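Alpha-1,4-endofucoidanase (Mariniflexile fucanivorans, PDB 6DLH) hydrolyses alpha-1,4 linkages within fucoidan chains as a retaining endo-acting enzyme of glycoside hydrolase family 107. Local coordinates at residues P116-A121 and Y165-A170; R54-N59 and S92-A97. One frame throughout, in Å; residues are numbered along the deposited sequence.

Contact 1 of 2, residues P116-A121 and Y165-A170; sequences PINLVA and YPDVSA
At the start of helix 168-176, in the loop region following the barrel strand 143-149, the side chain of Asn118 enters the turn that leads into the helix and meets Pro166, Asp167 and Val168. CG of Asn118 stands anti to its own carbonyl carbon and beside the backbone N (chi1 -80°), which puts CG next to Pro166 CD. Its OD1 accepts the backbone N-H of Asp167, with 3.0 Å between Asp167 N and Asn118 OD1 and a nearly straight N-H...O angle of 164°; the donor lies in the carbonyl plane, on a lone pair. Asp167 occupies the N-cap position without a capping bond from its own carboxylate. The Asp167 and Asn118 side chains cross at about a right angle, yet the amide and carboxylate planes are only 24° apart. Asn118 ND2 lies 3.2 Å from Asp167 OD1, and that carboxylate oxygen also forms a salt bridge with Arg171. The turn itself is closed by Val168 N bonding Tyr165 O at 3.3 Å. Val168 CG2 packs against both oxygens of Asn118, 3.2 Å from its backbone O and 3.3 Å from OD1. An alanine in place of Asn118 would probably leave the Asp167 N-H without its acceptor and open a gap beside Pro166 CD and Val168 CG2. Val120 meets Val168 tip to tip, CG2 to CG1 at 3.7 Å. Its other branch, CG1, lies 3.6 Å from Tyr165 CB and approaches the aromatic ring obliquely. Tyr165 OH bonds Ile90 O, and Ile102 of helix 100-104 packs on Val120. A side-chain amide from the loop between helices 100-104 and 129-139 accepts the N-H of the N-cap residue of helix 168-176, among the loops that follow the strands of the barrel-like catalytic domain.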
loop_
_atom_site.group_PDB
_atom_site.type_symbol
_atom_site.label_atom_id
_atom_site.label_comp_id
_atom_site.label_asym_id
_atom_site.label_seq_id
_atom_site.Cartn_x
_atom_site.Cartn_y
_atom_site.Cartn_z
ATOM N N PRO A 116 -2.905 -17.538 6.162
ATOM C CA PRO A 116 -3.030 -17.800 4.726
ATOM C C PRO A 116 -1.710 -18.027 3.985
ATOM O O PRO A 116 -0.627 -17.669 4.461
ATOM C CB PRO A 116 -3.742 -16.545 4.195
ATOM C CG PRO A 116 -4.484 -16.014 5.398
ATOM C CD PRO A 116 -3.545 -16.273 6.558
ATOM N N ILE A 117 -1.838 -18.671 2.819
ATOM C CA ILE A 117 -0.749 -18.959 1.901
ATOM C C ILE A 117 -1.361 -18.993 0.501
ATOM O O ILE A 117 -2.531 -19.341 0.350
ATOM C CB ILE A 117 -0.031 -20.270 2.294
ATOM C CG1 ILE A 117 1.491 -20.111 2.315
ATOM C CG2 ILE A 117 -0.470 -21.440 1.426
ATOM C CD1 ILE A 117 2.197 -21.060 3.260
ATOM N N ASN A 118 -0.590 -18.552 -0.501
ATOM C CA ASN A 118 -1.066 -18.444 -1.874
ATOM C C ASN A 118 -2.131 -17.360 -2.015
ATOM O O ASN A 118 -2.852 -17.340 -3.010
ATOM C CB ASN A 118 -1.575 -19.781 -2.427
ATOM C CG ASN A 118 -0.465 -20.707 -2.881
ATOM O OD1 ASN A 118 0.295 -20.380 -3.791
ATOM N ND2 ASN A 118 -0.371 -21.871 -2.258
ATOM N N LEU A 119 -2.231 -16.451 -1.034
ATOM C CA LEU A 119 -3.138 -15.320 -1.168
ATOM C C LEU A 119 -2.336 -14.074 -1.546
ATOM O O LEU A 119 -1.510 -13.600 -0.765
ATOM C CB LEU A 119 -3.937 -15.129 0.128
ATOM C CG LEU A 119 -4.908 -13.944 0.133
ATOM C CD1 LEU A 119 -6.014 -14.111 -0.902
ATOM C CD2 LEU A 119 -5.490 -13.710 1.521
ATOM N N VAL A 120 -2.584 -13.561 -2.757
ATOM C CA VAL A 120 -1.747 -12.513 -3.322
ATOM C C VAL A 120 -2.608 -11.309 -3.679
ATOM O O VAL A 120 -2.227 -10.492 -4.514
ATOM C CB VAL A 120 -0.893 -12.989 -4.518
ATOM C CG1 VAL A 120 0.285 -13.844 -4.084
ATOM C CG2 VAL A 120 -1.704 -13.681 -5.605
ATOM N N ALA A 121 -3.777 -11.221 -3.039
ATOM C CA ALA A 121 -4.552 -9.992 -3.010
ATOM C C ALA A 121 -5.178 -9.843 -1.625
ATOM O O ALA A 121 -5.158 -10.783 -0.831
ATOM C CB ALA A 121 -5.588 -9.988 -4.109
ATOM N N TYR A 165 3.641 -17.809 -1.631
ATOM C CA TYR A 165 2.614 -18.056 -2.631
ATOM C C TYR A 165 3.120 -19.146 -3.578
ATOM O O TYR A 165 3.156 -18.949 -4.793
ATOM C CB TYR A 165 2.208 -16.750 -3.328
ATOM C CG TYR A 165 3.348 -15.793 -3.584
ATOM C CD1 TYR A 165 3.837 -14.978 -2.571
ATOM C CD2 TYR A 165 3.955 -15.709 -4.830
ATOM C CE1 TYR A 165 4.898 -14.111 -2.782
ATOM C CE2 TYR A 165 5.013 -14.843 -5.060
ATOM C CZ TYR A 165 5.487 -14.042 -4.033
ATOM O OH TYR A 165 6.536 -13.192 -4.235
ATOM N N PRO A 166 3.485 -20.342 -3.047
ATOM C CA PRO A 166 4.269 -21.336 -3.789
ATOM C C PRO A 166 3.792 -21.731 -5.185
ATOM O O PRO A 166 4.620 -22.058 -6.030
ATOM C CB PRO A 166 4.291 -22.560 -2.857
ATOM C CG PRO A 166 4.121 -21.968 -1.481
ATOM C CD PRO A 166 3.160 -20.814 -1.689
ATOM N N ASP A 167 2.478 -21.686 -5.432
ATOM C CA ASP A 167 1.970 -22.161 -6.713
ATOM C C ASP A 167 0.860 -21.267 -7.261
ATOM O O ASP A 167 -0.003 -21.744 -7.994
ATOM C CB ASP A 167 1.593 -23.649 -6.676
ATOM C CG ASP A 167 1.081 -24.148 -5.333
ATOM O OD1 ASP A 167 -0.006 -23.702 -4.918
ATOM O OD2 ASP A 167 1.783 -24.980 -4.710
ATOM N N VAL A 168 0.916 -19.967 -6.943
ATOM C CA VAL A 168 -0.029 -19.006 -7.492
ATOM C C VAL A 168 0.256 -18.801 -8.980
ATOM O O VAL A 168 -0.675 -18.666 -9.774
ATOM C CB VAL A 168 -0.011 -17.672 -6.718
ATOM C CG1 VAL A 168 -0.444 -16.498 -7.583
ATOM C CG2 VAL A 168 -0.866 -17.741 -5.466
ATOM N N SER A 169 1.549 -18.763 -9.341
ATOM C CA SER A 169 1.946 -18.573 -10.728
ATOM C C SER A 169 1.386 -19.709 -11.585
ATOM O O SER A 169 0.747 -19.465 -12.614
ATOM C CB SER A 169 3.447 -18.434 -10.866
ATOM O OG SER A 169 3.882 -17.136 -10.477
ATOM N N ALA A 170 1.613 -20.946 -11.116
ATOM C CA ALA A 170 1.067 -22.152 -11.727
ATOM C C ALA A 170 -0.438 -22.002 -11.945
ATOM O O ALA A 170 -0.920 -22.155 -13.066
ATOM C CB ALA A 170 1.394 -23.359 -10.876
#

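Contact 2 of 2, residues R54-N59 and S92-A97; sequences RTFNGN and SPTHVA
Thr55 and Thr94 face each other with their side chains crossing obliquely, the hydroxyl OG1 atoms 3.5 Å apart. In Thr55, OG1 sits between the backbone N and the carbonyl carbon (chi1 64°), and two buried waters join this oxygen to the opposite backbone. One lies 2.7 Å from Thr55 OG1 and donates to Thr94 O; another, at a longer distance from the same hydroxyl, donates to His95 O over 2.9 Å. A third water accepts from Thr55 N and donates to Thr94 OG1 at 2.6 Å, an oxygen that also has a hydrogen bond with Phe91 O.

The methyl groups do the dry packing. Thr94 CG2 lies at the edge of the Phe56 ring, near its plane and 3.7 Å from Phe56 CD2; the two side chains run side by side and point the same way. Thr55 CG2, for its part, meets Val96 CG1 at 3.9 Å, and Val96 itself packs on Trp133 of helix 129-139. The segments belong to the loops that follow the first two parallel strands, 46-49 and 80-84, of a barrel-like domain, consistent with the kinship to family GH29.

Each loop is also shaped from within. Residues Phe56 to Asn59 form a type I' beta turn, and Asn59 ND2 reaches back to Arg54 O, the donor standing above the carbonyl plane. Arg54 CZ lies at the edge of the Phe56 ring, in its plane, and Phe56 CE2 sits above one face of the guanidinium, offset toward its rim. In segment 92-97 the bond to CB of His95 points away from segment 54-59; ND1 donates to Pro93 O, which lies in the ring plane, while NE2 bonds the hydroxyl of Tyr204 on helix 198-216.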
loop_
_atom_site.group_PDB
_atom_site.type_symbol
_atom_site.label_atom_id
_atom_site.label_comp_id
_atom_site.label_asym_id
_atom_site.label_seq_id
_atom_site.Cartn_x
_atom_site.Cartn_y
_atom_site.Cartn_z
ATOM N N ARG A 54 6.013 -6.943 1.325
ATOM C CA ARG A 54 5.498 -8.230 1.778
ATOM C C ARG A 54 4.001 -8.099 2.039
ATOM O O ARG A 54 3.569 -8.119 3.181
ATOM C CB ARG A 54 6.318 -8.743 2.969
ATOM C CG ARG A 54 7.819 -8.694 2.724
ATOM C CD ARG A 54 8.723 -9.382 3.737
ATOM N NE ARG A 54 8.600 -10.838 3.711
ATOM C CZ ARG A 54 9.134 -11.646 2.793
ATOM N NH1 ARG A 54 9.910 -11.166 1.834
ATOM N NH2 ARG A 54 8.881 -12.944 2.839
ATOM N N THR A 55 3.225 -7.930 0.964
ATOM C CA THR A 55 1.848 -7.479 1.074
ATOM C C THR A 55 0.871 -8.651 1.072
ATOM O O THR A 55 -0.323 -8.446 1.271
ATOM C CB THR A 55 1.466 -6.553 -0.087
ATOM O OG1 THR A 55 1.540 -7.332 -1.281
ATOM C CG2 THR A 55 2.348 -5.326 -0.195
ATOM N N PHE A 56 1.391 -9.866 0.848
ATOM C CA PHE A 56 0.605 -11.058 0.556
ATOM C C PHE A 56 -0.047 -11.615 1.824
ATOM O O PHE A 56 0.343 -11.265 2.936
ATOM C CB PHE A 56 1.525 -12.126 -0.041
ATOM C CG PHE A 56 2.852 -12.241 0.667
ATOM C CD1 PHE A 56 2.933 -12.758 1.955
ATOM C CD2 PHE A 56 4.020 -11.805 0.059
ATOM C CE1 PHE A 56 4.154 -12.843 2.613
ATOM C CE2 PHE A 56 5.239 -11.898 0.715
ATOM C CZ PHE A 56 5.307 -12.417 1.990
ATOM N N ASN A 57 -1.032 -12.504 1.626
ATOM C CA ASN A 57 -1.574 -13.377 2.660
ATOM C C ASN A 57 -2.225 -12.555 3.766
ATOM O O ASN A 57 -2.022 -12.837 4.946
ATOM C CB ASN A 57 -0.525 -14.345 3.212
ATOM C CG ASN A 57 -0.051 -15.343 2.178
ATOM O OD1 ASN A 57 -0.795 -15.702 1.261
ATOM N ND2 ASN A 57 1.193 -15.778 2.308
ATOM N N GLY A 58 -2.979 -11.530 3.347
ATOM C CA GLY A 58 -3.734 -10.661 4.237
ATOM C C GLY A 58 -2.928 -9.493 4.807
ATOM O O GLY A 58 -3.514 -8.563 5.360
ATOM N N ASN A 59 -1.595 -9.547 4.676
ATOM C CA ASN A 59 -0.696 -8.549 5.241
ATOM C C ASN A 59 -1.145 -7.114 4.942
ATOM O O ASN A 59 -1.025 -6.259 5.809
ATOM C CB ASN A 59 0.761 -8.774 4.833
ATOM C CG ASN A 59 1.404 -9.993 5.466
ATOM O OD1 ASN A 59 0.953 -10.487 6.495
ATOM N ND2 ASN A 59 2.487 -10.470 4.873
ATOM N N SER A 92 6.012 -9.667 -7.955
ATOM C CA SER A 92 5.112 -9.137 -8.970
ATOM C C SER A 92 3.710 -9.751 -8.910
ATOM O O SER A 92 2.763 -9.110 -9.360
ATOM C CB SER A 92 5.701 -9.234 -10.356
ATOM O OG SER A 92 5.857 -10.588 -10.743
ATOM N N PRO A 93 3.508 -11.007 -8.432
ATOM C CA PRO A 93 2.155 -11.536 -8.230
ATOM C C PRO A 93 1.328 -10.869 -7.128
ATOM O O PRO A 93 0.103 -10.809 -7.226
ATOM C CB PRO A 93 2.382 -13.019 -7.874
ATOM C CG PRO A 93 3.771 -13.317 -8.395
ATOM C CD PRO A 93 4.535 -12.029 -8.174
ATOM N N THR A 94 2.001 -10.371 -6.084
ATOM C CA THR A 94 1.316 -9.828 -4.921
ATOM C C THR A 94 0.686 -8.477 -5.261
ATOM O O THR A 94 1.396 -7.524 -5.580
ATOM C CB THR A 94 2.259 -9.765 -3.716
ATOM O OG1 THR A 94 3.226 -8.740 -3.960
ATOM C CG2 THR A 94 2.934 -11.090 -3.440
ATOM N N HIS A 95 -0.653 -8.423 -5.189
ATOM C CA HIS A 95 -1.441 -7.229 -5.451
ATOM C C HIS A 95 -1.932 -6.640 -4.130
ATOM O O HIS A 95 -2.015 -7.353 -3.131
ATOM C CB HIS A 95 -2.642 -7.558 -6.353
ATOM C CG HIS A 95 -2.278 -7.886 -7.761
ATOM N ND1 HIS A 95 -1.452 -8.950 -8.082
ATOM C CD2 HIS A 95 -2.640 -7.313 -8.930
ATOM C CE1 HIS A 95 -1.303 -9.001 -9.389
ATOM N NE2 HIS A 95 -2.026 -8.010 -9.933
ATOM N N VAL A 96 -2.285 -5.347 -4.155
ATOM C CA VAL A 96 -2.741 -4.639 -2.967
ATOM C C VAL A 96 -4.210 -4.247 -3.118
ATOM O O VAL A 96 -4.744 -3.535 -2.274
ATOM C CB VAL A 96 -1.862 -3.410 -2.652
ATOM C CG1 VAL A 96 -0.415 -3.792 -2.419
ATOM C CG2 VAL A 96 -1.972 -2.326 -3.714
ATOM N N ALA A 97 -4.851 -4.697 -4.206
ATOM C CA ALA A 97 -6.253 -4.406 -4.464
ATOM C C ALA A 97 -6.986 -5.706 -4.782
ATOM O O ALA A 97 -6.412 -6.594 -5.407
ATOM C CB ALA A 97 -6.385 -3.407 -5.585
HETATM O O HOH W 1 4.566 -8.390 -1.749
HETATM O O HOH W 2 1.816 -5.900 -3.534
HETATM O O HOH W 3 -0.900 -9.416 -1.468
#

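Contact 2 is the deeper of the two, wholly buried and about 9 Å between its centre and that of the chain, whereas contact 1 is partly buried and about 18 Å away. Their centres lie about 9 Å apart. The connection between strands 80-84 and 143-149 contributes to both, from before helix 100-104 in contact 2 and from after it in contact 1. Probable backbone hydrogen bonds, Leu119 O to Asn57 N and Val120 O to His95 N, connect them directly. Contact 1 relies on a direct amide-to-backbone bond and valine packing; contact 2 has no clear direct hydrogen bond between its segments and combines water bridges with methyl packing on Phe56 and Val96.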